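Local structure of phosphatidylserine synthase (Haemophilus influenzae, 3HSI) at residues Q269-Y280 with Y363-R373; D372-N380 with E392-Q402. The protein belongs to the phospholipase D superfamily, and its chain folds into alpha/beta domains built round two large mixed beta sheets. One frame throughout, in Å; residues are numbered along the deposited sequence.

Contact 1. Residues Q269-Y280 with Y363-R373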
# COMPACT_ATOMS: atom_id res chain seq x y z
N GLN C 269 -11.92 -14.58 -21.30
CA GLN C 269 -12.63 -15.68 -21.92
C GLN C 269 -14.04 -15.34 -22.39
O GLN C 269 -14.81 -16.24 -22.67
CB GLN C 269 -12.71 -16.89 -20.97
CG GLN C 269 -11.42 -17.72 -20.99
CD GLN C 269 -11.25 -18.43 -22.32
OE1 GLN C 269 -12.11 -19.22 -22.71
NE2 GLN C 269 -10.16 -18.13 -23.03
N VAL C 270 -14.38 -14.07 -22.45
CA VAL C 270 -15.62 -13.62 -23.05
C VAL C 270 -15.68 -13.98 -24.54
O VAL C 270 -14.77 -13.65 -25.31
CB VAL C 270 -15.80 -12.11 -22.87
CG1 VAL C 270 -17.06 -11.58 -23.61
CG2 VAL C 270 -15.87 -11.78 -21.39
N GLN C 271 -16.74 -14.67 -24.95
CA GLN C 271 -16.89 -15.03 -26.35
C GLN C 271 -17.78 -14.03 -27.10
O GLN C 271 -17.55 -13.76 -28.28
CB GLN C 271 -17.45 -16.44 -26.50
CG GLN C 271 -16.59 -17.53 -25.87
CD GLN C 271 -15.18 -17.58 -26.44
OE1 GLN C 271 -14.23 -17.06 -25.84
NE2 GLN C 271 -15.03 -18.19 -27.61
N LYS C 272 -18.79 -13.50 -26.40
CA LYS C 272 -19.81 -12.64 -27.00
C LYS C 272 -20.07 -11.35 -26.22
O LYS C 272 -20.00 -10.27 -26.79
CB LYS C 272 -21.14 -13.42 -27.12
CG LYS C 272 -21.14 -14.42 -28.25
CD LYS C 272 -22.46 -15.13 -28.35
CE LYS C 272 -22.52 -15.97 -29.61
NZ LYS C 272 -23.04 -15.24 -30.80
N LYS C 273 -20.41 -11.48 -24.93
CA LYS C 273 -20.84 -10.32 -24.14
C LYS C 273 -20.36 -10.42 -22.70
O LYS C 273 -20.37 -11.49 -22.10
CB LYS C 273 -22.37 -10.08 -24.22
CG LYS C 273 -22.84 -8.91 -23.35
CD LYS C 273 -23.95 -8.04 -23.98
CE LYS C 273 -24.89 -7.47 -22.91
NZ LYS C 273 -25.89 -8.56 -22.51
N LEU C 274 -19.92 -9.28 -22.17
CA LEU C 274 -19.52 -9.14 -20.79
C LEU C 274 -20.42 -8.11 -20.18
O LEU C 274 -20.59 -7.04 -20.73
CB LEU C 274 -18.08 -8.61 -20.71
CG LEU C 274 -17.52 -8.26 -19.34
CD1 LEU C 274 -17.55 -9.50 -18.46
CD2 LEU C 274 -16.05 -7.70 -19.49
N VAL C 275 -21.00 -8.44 -19.04
CA VAL C 275 -21.74 -7.45 -18.27
C VAL C 275 -21.03 -7.24 -16.95
O VAL C 275 -20.62 -8.19 -16.33
CB VAL C 275 -23.22 -7.90 -18.00
CG1 VAL C 275 -24.00 -6.82 -17.23
CG2 VAL C 275 -23.93 -8.22 -19.34
N ILE C 276 -20.92 -6.00 -16.51
CA ILE C 276 -20.23 -5.69 -15.27
C ILE C 276 -21.08 -4.71 -14.48
O ILE C 276 -21.63 -3.76 -15.06
CB ILE C 276 -18.89 -4.98 -15.56
CG1 ILE C 276 -17.96 -5.87 -16.39
CG2 ILE C 276 -18.22 -4.52 -14.26
CD1 ILE C 276 -16.75 -5.06 -17.00
N CYS C 277 -21.23 -4.97 -13.19
CA CYS C 277 -21.77 -3.99 -12.24
C CYS C 277 -20.65 -3.60 -11.32
O CYS C 277 -19.92 -4.46 -10.82
CB CYS C 277 -22.90 -4.60 -11.42
SG CYS C 277 -24.48 -4.49 -12.26
N THR C 278 -20.49 -2.31 -11.09
CA THR C 278 -19.53 -1.83 -10.12
C THR C 278 -20.14 -0.56 -9.53
O THR C 278 -20.82 0.20 -10.27
CB THR C 278 -18.11 -1.56 -10.80
OG1 THR C 278 -17.18 -1.12 -9.82
CG2 THR C 278 -18.18 -0.50 -11.85
N PRO C 279 -19.93 -0.31 -8.22
CA PRO C 279 -20.44 0.92 -7.60
C PRO C 279 -19.84 2.19 -8.20
O PRO C 279 -20.59 3.09 -8.62
CB PRO C 279 -20.01 0.79 -6.14
CG PRO C 279 -19.64 -0.67 -5.98
CD PRO C 279 -19.14 -1.12 -7.27
N TYR C 280 -18.51 2.25 -8.26
CA TYR C 280 -17.75 3.41 -8.79
C TYR C 280 -17.05 2.95 -10.05
O TYR C 280 -16.54 1.84 -10.09
CB TYR C 280 -16.68 3.90 -7.78
CG TYR C 280 -17.08 3.69 -6.33
CD1 TYR C 280 -18.05 4.50 -5.74
CD2 TYR C 280 -16.57 2.63 -5.59
CE1 TYR C 280 -18.48 4.30 -4.42
CE2 TYR C 280 -16.98 2.40 -4.26
CZ TYR C 280 -17.94 3.26 -3.68
OH TYR C 280 -18.38 3.07 -2.38
N TYR C 363 -26.21 3.56 -4.94
CA TYR C 363 -25.94 2.38 -5.72
C TYR C 363 -24.70 1.67 -5.26
O TYR C 363 -23.64 2.22 -5.27
CB TYR C 363 -25.81 2.80 -7.18
CG TYR C 363 -25.50 1.71 -8.17
CD1 TYR C 363 -26.52 1.03 -8.80
CD2 TYR C 363 -24.17 1.42 -8.54
CE1 TYR C 363 -26.27 0.08 -9.75
CE2 TYR C 363 -23.89 0.44 -9.50
CZ TYR C 363 -24.96 -0.22 -10.11
OH TYR C 363 -24.78 -1.21 -11.06
N HIS C 364 -24.83 0.40 -4.89
CA HIS C 364 -23.68 -0.38 -4.48
C HIS C 364 -23.66 -1.79 -5.10
O HIS C 364 -23.31 -2.74 -4.40
CB HIS C 364 -23.72 -0.49 -2.96
CG HIS C 364 -22.44 -0.95 -2.35
ND1 HIS C 364 -22.33 -2.15 -1.66
CD2 HIS C 364 -21.21 -0.38 -2.33
CE1 HIS C 364 -21.09 -2.29 -1.23
NE2 HIS C 364 -20.39 -1.23 -1.63
N LEU C 365 -24.03 -1.95 -6.37
CA LEU C 365 -24.03 -3.28 -6.99
C LEU C 365 -22.67 -3.64 -7.57
O LEU C 365 -21.97 -2.79 -8.15
CB LEU C 365 -25.06 -3.39 -8.13
CG LEU C 365 -26.52 -3.07 -7.92
CD1 LEU C 365 -27.16 -3.04 -9.30
CD2 LEU C 365 -27.18 -4.09 -7.12
N LYS C 366 -22.32 -4.90 -7.39
CA LYS C 366 -21.11 -5.52 -7.96
C LYS C 366 -21.59 -6.81 -8.64
O LYS C 366 -22.50 -7.47 -8.14
CB LYS C 366 -20.12 -5.90 -6.86
CG LYS C 366 -19.83 -4.86 -5.76
CD LYS C 366 -20.66 -5.14 -4.54
CE LYS C 366 -20.36 -4.13 -3.44
NZ LYS C 366 -18.94 -4.16 -2.86
N GLY C 367 -20.98 -7.14 -9.77
CA GLY C 367 -21.26 -8.38 -10.48
C GLY C 367 -20.51 -8.48 -11.80
O GLY C 367 -20.05 -7.47 -12.37
N VAL C 368 -20.32 -9.71 -12.25
CA VAL C 368 -19.70 -9.98 -13.56
C VAL C 368 -20.51 -11.10 -14.16
O VAL C 368 -20.80 -12.08 -13.50
CB VAL C 368 -18.21 -10.40 -13.48
CG1 VAL C 368 -17.71 -10.80 -14.86
CG2 VAL C 368 -17.31 -9.27 -12.88
N TRP C 369 -20.93 -10.92 -15.41
CA TRP C 369 -21.58 -11.96 -16.15
C TRP C 369 -20.83 -12.16 -17.47
O TRP C 369 -20.60 -11.21 -18.21
CB TRP C 369 -23.02 -11.57 -16.48
CG TRP C 369 -23.99 -11.39 -15.37
CD1 TRP C 369 -25.00 -12.27 -15.02
CD2 TRP C 369 -24.16 -10.23 -14.53
NE1 TRP C 369 -25.77 -11.71 -13.99
CE2 TRP C 369 -25.29 -10.47 -13.69
CE3 TRP C 369 -23.48 -9.02 -14.41
CZ2 TRP C 369 -25.73 -9.53 -12.74
CZ3 TRP C 369 -23.93 -8.09 -13.48
CH2 TRP C 369 -25.04 -8.35 -12.66
N VAL C 370 -20.50 -13.41 -17.77
CA VAL C 370 -19.79 -13.77 -19.00
C VAL C 370 -20.72 -14.58 -19.89
O VAL C 370 -21.18 -15.66 -19.50
CB VAL C 370 -18.50 -14.54 -18.70
CG1 VAL C 370 -17.82 -15.06 -20.02
CG2 VAL C 370 -17.56 -13.61 -17.90
N ASP C 371 -21.03 -14.02 -21.06
CA ASP C 371 -21.94 -14.67 -22.03
C ASP C 371 -23.16 -15.21 -21.24
O ASP C 371 -23.71 -14.49 -20.39
CB ASP C 371 -21.20 -15.76 -22.81
CG ASP C 371 -19.90 -15.25 -23.47
OD1 ASP C 371 -19.82 -14.07 -23.86
OD2 ASP C 371 -18.93 -16.01 -23.58
N ASP C 372 -23.56 -16.47 -21.45
CA ASP C 372 -24.65 -17.09 -20.69
C ASP C 372 -24.13 -18.24 -19.83
O ASP C 372 -24.89 -19.14 -19.44
CB ASP C 372 -25.76 -17.57 -21.63
CG ASP C 372 -25.20 -18.32 -22.85
OD1 ASP C 372 -23.94 -18.46 -22.96
OD2 ASP C 372 -26.02 -18.75 -23.71
N ARG C 373 -22.84 -18.18 -19.51
CA ARG C 373 -22.07 -19.33 -19.05
C ARG C 373 -21.55 -19.17 -17.60
O ARG C 373 -21.59 -20.13 -16.81
CB ARG C 373 -20.92 -19.49 -20.05
CG ARG C 373 -20.01 -20.70 -19.93
CD ARG C 373 -19.16 -20.89 -21.24
NE ARG C 373 -17.98 -20.00 -21.30
CZ ARG C 373 -17.95 -18.78 -21.85
NH1 ARG C 373 -19.04 -18.27 -22.42
NH2 ARG C 373 -16.84 -18.05 -21.86

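Contact 2. Residues D372-N380 with E392-Q402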
# COMPACT_ATOMS: atom_id res chain seq x y z
N ASP C 372 -23.56 -16.47 -21.45
CA ASP C 372 -24.65 -17.09 -20.69
C ASP C 372 -24.13 -18.24 -19.83
O ASP C 372 -24.89 -19.14 -19.44
CB ASP C 372 -25.76 -17.57 -21.63
CG ASP C 372 -25.20 -18.32 -22.85
OD1 ASP C 372 -23.94 -18.46 -22.96
OD2 ASP C 372 -26.02 -18.75 -23.71
N ARG C 373 -22.84 -18.18 -19.51
CA ARG C 373 -22.07 -19.33 -19.05
C ARG C 373 -21.55 -19.17 -17.60
O ARG C 373 -21.59 -20.13 -16.81
CB ARG C 373 -20.92 -19.49 -20.05
CG ARG C 373 -20.01 -20.70 -19.93
CD ARG C 373 -19.16 -20.89 -21.24
NE ARG C 373 -17.98 -20.00 -21.30
CZ ARG C 373 -17.95 -18.78 -21.85
NH1 ARG C 373 -19.04 -18.27 -22.42
NH2 ARG C 373 -16.84 -18.05 -21.86
N TYR C 374 -21.08 -17.97 -17.25
CA TYR C 374 -20.63 -17.66 -15.89
C TYR C 374 -21.31 -16.45 -15.29
O TYR C 374 -21.53 -15.45 -15.99
CB TYR C 374 -19.15 -17.36 -15.88
CG TYR C 374 -18.27 -18.48 -16.37
CD1 TYR C 374 -17.92 -19.53 -15.52
CD2 TYR C 374 -17.78 -18.47 -17.66
CE1 TYR C 374 -17.10 -20.55 -15.93
CE2 TYR C 374 -16.97 -19.50 -18.11
CZ TYR C 374 -16.63 -20.53 -17.23
OH TYR C 374 -15.82 -21.54 -17.65
N ILE C 375 -21.56 -16.53 -13.99
CA ILE C 375 -22.20 -15.49 -13.17
C ILE C 375 -21.40 -15.47 -11.87
O ILE C 375 -21.48 -16.39 -11.06
CB ILE C 375 -23.72 -15.85 -12.84
CG1 ILE C 375 -24.53 -16.04 -14.12
CG2 ILE C 375 -24.41 -14.77 -12.02
CD1 ILE C 375 -24.90 -17.48 -14.42
N LEU C 376 -20.64 -14.41 -11.67
CA LEU C 376 -19.86 -14.24 -10.46
C LEU C 376 -20.58 -13.35 -9.46
O LEU C 376 -20.86 -12.16 -9.73
CB LEU C 376 -18.52 -13.59 -10.80
CG LEU C 376 -17.60 -13.33 -9.60
CD1 LEU C 376 -17.28 -14.66 -8.91
CD2 LEU C 376 -16.29 -12.60 -10.01
N LEU C 377 -20.86 -13.94 -8.30
CA LEU C 377 -21.40 -13.20 -7.19
C LEU C 377 -20.22 -12.86 -6.32
O LEU C 377 -19.48 -13.75 -5.86
CB LEU C 377 -22.39 -14.05 -6.39
CG LEU C 377 -23.36 -14.91 -7.20
CD1 LEU C 377 -24.18 -15.85 -6.27
CD2 LEU C 377 -24.26 -14.09 -8.10
N THR C 378 -20.02 -11.58 -6.07
CA THR C 378 -18.85 -11.19 -5.37
C THR C 378 -19.09 -9.92 -4.59
O THR C 378 -19.94 -9.11 -4.97
CB THR C 378 -17.65 -11.07 -6.33
OG1 THR C 378 -16.45 -10.95 -5.58
CG2 THR C 378 -17.78 -9.88 -7.32
N GLY C 379 -18.35 -9.76 -3.50
CA GLY C 379 -18.32 -8.49 -2.83
C GLY C 379 -17.21 -7.61 -3.40
O GLY C 379 -17.02 -6.50 -2.93
N ASN C 380 -16.52 -8.10 -4.42
CA ASN C 380 -15.37 -7.37 -5.01
C ASN C 380 -15.83 -6.12 -5.81
O ASN C 380 -16.62 -6.22 -6.74
CB ASN C 380 -14.53 -8.36 -5.85
CG ASN C 380 -13.22 -7.77 -6.34
OD1 ASN C 380 -13.16 -6.64 -6.84
ND2 ASN C 380 -12.17 -8.55 -6.23
N GLU C 392 -11.29 -10.58 -0.01
CA GLU C 392 -12.48 -10.72 -0.84
C GLU C 392 -12.89 -12.17 -1.01
O GLU C 392 -12.06 -13.09 -0.87
CB GLU C 392 -12.23 -10.13 -2.24
CG GLU C 392 -11.61 -8.72 -2.25
CD GLU C 392 -12.66 -7.63 -2.17
OE1 GLU C 392 -13.87 -7.95 -2.04
OE2 GLU C 392 -12.29 -6.44 -2.25
N ASN C 393 -14.16 -12.38 -1.36
CA ASN C 393 -14.55 -13.70 -1.81
C ASN C 393 -15.57 -13.68 -2.97
O ASN C 393 -15.97 -12.61 -3.42
CB ASN C 393 -14.99 -14.59 -0.65
CG ASN C 393 -16.35 -14.21 -0.08
OD1 ASN C 393 -16.86 -13.12 -0.31
ND2 ASN C 393 -16.93 -15.13 0.71
N GLY C 394 -15.94 -14.85 -3.46
CA GLY C 394 -16.88 -14.95 -4.54
C GLY C 394 -17.51 -16.33 -4.66
O GLY C 394 -16.92 -17.35 -4.26
N LEU C 395 -18.73 -16.35 -5.20
CA LEU C 395 -19.32 -17.59 -5.65
C LEU C 395 -19.35 -17.51 -7.18
O LEU C 395 -20.07 -16.67 -7.76
CB LEU C 395 -20.71 -17.80 -5.05
CG LEU C 395 -20.81 -17.72 -3.52
CD1 LEU C 395 -22.28 -17.83 -3.01
CD2 LEU C 395 -19.91 -18.79 -2.85
N LEU C 396 -18.55 -18.34 -7.81
CA LEU C 396 -18.61 -18.46 -9.26
C LEU C 396 -19.63 -19.51 -9.63
O LEU C 396 -19.43 -20.70 -9.39
CB LEU C 396 -17.25 -18.77 -9.90
CG LEU C 396 -17.28 -18.86 -11.44
CD1 LEU C 396 -17.67 -17.50 -12.10
CD2 LEU C 396 -15.95 -19.36 -12.04
N ILE C 397 -20.72 -19.05 -10.24
CA ILE C 397 -21.71 -19.96 -10.79
C ILE C 397 -21.39 -20.29 -12.27
O ILE C 397 -21.18 -19.42 -13.10
CB ILE C 397 -23.14 -19.36 -10.69
CG1 ILE C 397 -23.49 -19.15 -9.21
CG2 ILE C 397 -24.11 -20.26 -11.36
CD1 ILE C 397 -24.71 -18.30 -8.99
N TYR C 398 -21.32 -21.59 -12.56
CA TYR C 398 -21.16 -22.11 -13.90
C TYR C 398 -22.49 -22.72 -14.35
O TYR C 398 -23.01 -23.65 -13.71
CB TYR C 398 -20.08 -23.17 -13.88
CG TYR C 398 -19.75 -23.78 -15.23
CD1 TYR C 398 -19.58 -22.98 -16.37
CD2 TYR C 398 -19.54 -25.16 -15.35
CE1 TYR C 398 -19.26 -23.55 -17.62
CE2 TYR C 398 -19.22 -25.74 -16.58
CZ TYR C 398 -19.09 -24.93 -17.70
OH TYR C 398 -18.76 -25.49 -18.89
N ASP C 399 -23.01 -22.21 -15.47
CA ASP C 399 -24.31 -22.58 -15.98
C ASP C 399 -24.22 -23.00 -17.45
O ASP C 399 -24.74 -22.31 -18.32
CB ASP C 399 -25.28 -21.39 -15.83
CG ASP C 399 -26.71 -21.75 -16.15
OD1 ASP C 399 -27.06 -22.97 -16.12
OD2 ASP C 399 -27.48 -20.79 -16.45
N PRO C 400 -23.57 -24.16 -17.72
CA PRO C 400 -23.29 -24.60 -19.11
C PRO C 400 -24.53 -24.87 -19.97
O PRO C 400 -24.48 -24.68 -21.17
CB PRO C 400 -22.48 -25.90 -18.93
CG PRO C 400 -22.74 -26.35 -17.51
CD PRO C 400 -23.00 -25.09 -16.72
N GLN C 401 -25.64 -25.29 -19.36
CA GLN C 401 -26.85 -25.59 -20.12
C GLN C 401 -27.92 -24.52 -19.94
O GLN C 401 -29.09 -24.79 -20.17
CB GLN C 401 -27.40 -26.97 -19.74
CG GLN C 401 -26.41 -28.10 -19.98
CD GLN C 401 -27.05 -29.46 -19.97
OE1 GLN C 401 -28.21 -29.63 -20.36
NE2 GLN C 401 -26.29 -30.46 -19.55
N GLN C 402 -27.50 -23.32 -19.52
CA GLN C 402 -28.38 -22.17 -19.34
C GLN C 402 -29.59 -22.48 -18.46
O GLN C 402 -30.66 -21.95 -18.66
CB GLN C 402 -28.82 -21.56 -20.68
CG GLN C 402 -27.71 -20.77 -21.39
CD GLN C 402 -26.52 -21.65 -21.78
OE1 GLN C 402 -25.40 -21.51 -21.24
NE2 GLN C 402 -26.76 -22.57 -22.69
O HOH W 1 -27.07 -18.73 -17.80
O HOH W 2 -14.02 -4.80 -2.60

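Contact 1. Residues Q269-Y280 with Y363-R373
C277 and W369 meet sulfur to ring edge: SG lies 3.8 Å from CZ3, and the direction from the six-membered ring centre to the sulfur is 79° off the normal. They project from one face of the antiparallel strands 273-277 and 367-370. V275, on that same face, adds CG1 at 3.6 Å from W369 CE3. With CG beside its own backbone N (chi1 -65°), W369 carries its indole back over G367, which has no side chain to obstruct the ring; small C277 then fills the place at the rim, and helix 405-415 packs on the indole.

At one end D371 clasps the turn before strand 273-277. Its OD2 receives Q271 N (2.9 Å) through the syn lone pair and R373 NH1, in a salt bridge, through the anti one. OD1 takes two more donors, K272 N at 2.8 Å and K273 N at 2.9 Å. A short carboxylate suits this place because its two oxygens can gather three successive amides.

At the other end P279 has no N-H to offer L365 O, 3.2 Å from its N; its CG packs 4.0 Å from H364 CD2, while Y363 puts its ring edge to T278 O. H364, K366 and D371 fit the HxKxxxxD signature of the phospholipase D superfamily, and D371 here anchors that motif to the neighbouring strand.

Contact 2. Residues D372-N380 with E392-Q402
T378 OG1 works in both directions: it donates to N393 O at 2.8 Å and accepts N380 N at 3.1 Å, closing an ST turn. Lying opposite the backbone N (chi1 -168°), the hydroxyl reaches across to strand 392-398 where G394 pairs with T378, and so carries on the bonding where the regular backbone pairs end. Those pairs are I375 with I397 and L377 with L395, each exchanging two N-H...O bonds; beyond them D399 N gives to R373 O at 2.9 Å. On the outer sides L376 bonds V368, while E392, G394, L396 and Y398 bond strand 245-252 through their backbones. R373 and Y374 together face V370 in a classic beta bulge.

Acidic and amide groups settle the ends. D399 O accepts Q402 N in a type I turn, and D399 OD2 binds L404 N and a water that also donates to D372 O (2.8 Å); aspartate suits such a turn because its short side chain can reach the amides that follow. At the other end the carboxylate of E392 stacks on the amide of N380, planes 21° apart, with OE1 3.4 Å from N380 CA. N380 OD1 is held by L382 N, while N393 sends OD1 to Y154 OH and K144 N, and ND2 to Y232 OH.

Between the ends the packing is apolar. L377 CD1 touches I397 CD1 at 3.7 Å, branched and long aliphatic chains filling that face. On the other face the Y374 and Y398 rings lie nearly parallel but slid apart, centroids 5.2 Å from each other, and P400 CD covers the centre of a Y398 face.

The chemistry implies two strands whose backbones are each bonded on both sides, the T378 hydroxyl and the D399 carboxylate with its water extending the bonding at the ends.

Contacts 1 and 2 are successive joints of one mixed sheet, their centres about 10 Å apart. Strands 367-370 and 374-378 follow each other in the chain, and D372 and R373 in the turn between them belong to both contacts. V368 O and L376 N, 3.0 Å apart, probably form a hydrogen bond joining the two middle strands. Near their other ends K366 NZ lies 3.0 Å from G379 O and also bonds N381, tying the signature motif of contact 1 to the loop of contact 2. H364 bonds D173 and meets the Y163 ring in the first phospholipase D motif region; N393 OD1 bonds the backbone N of K144 there, consistent with a shared active site, as in relatives.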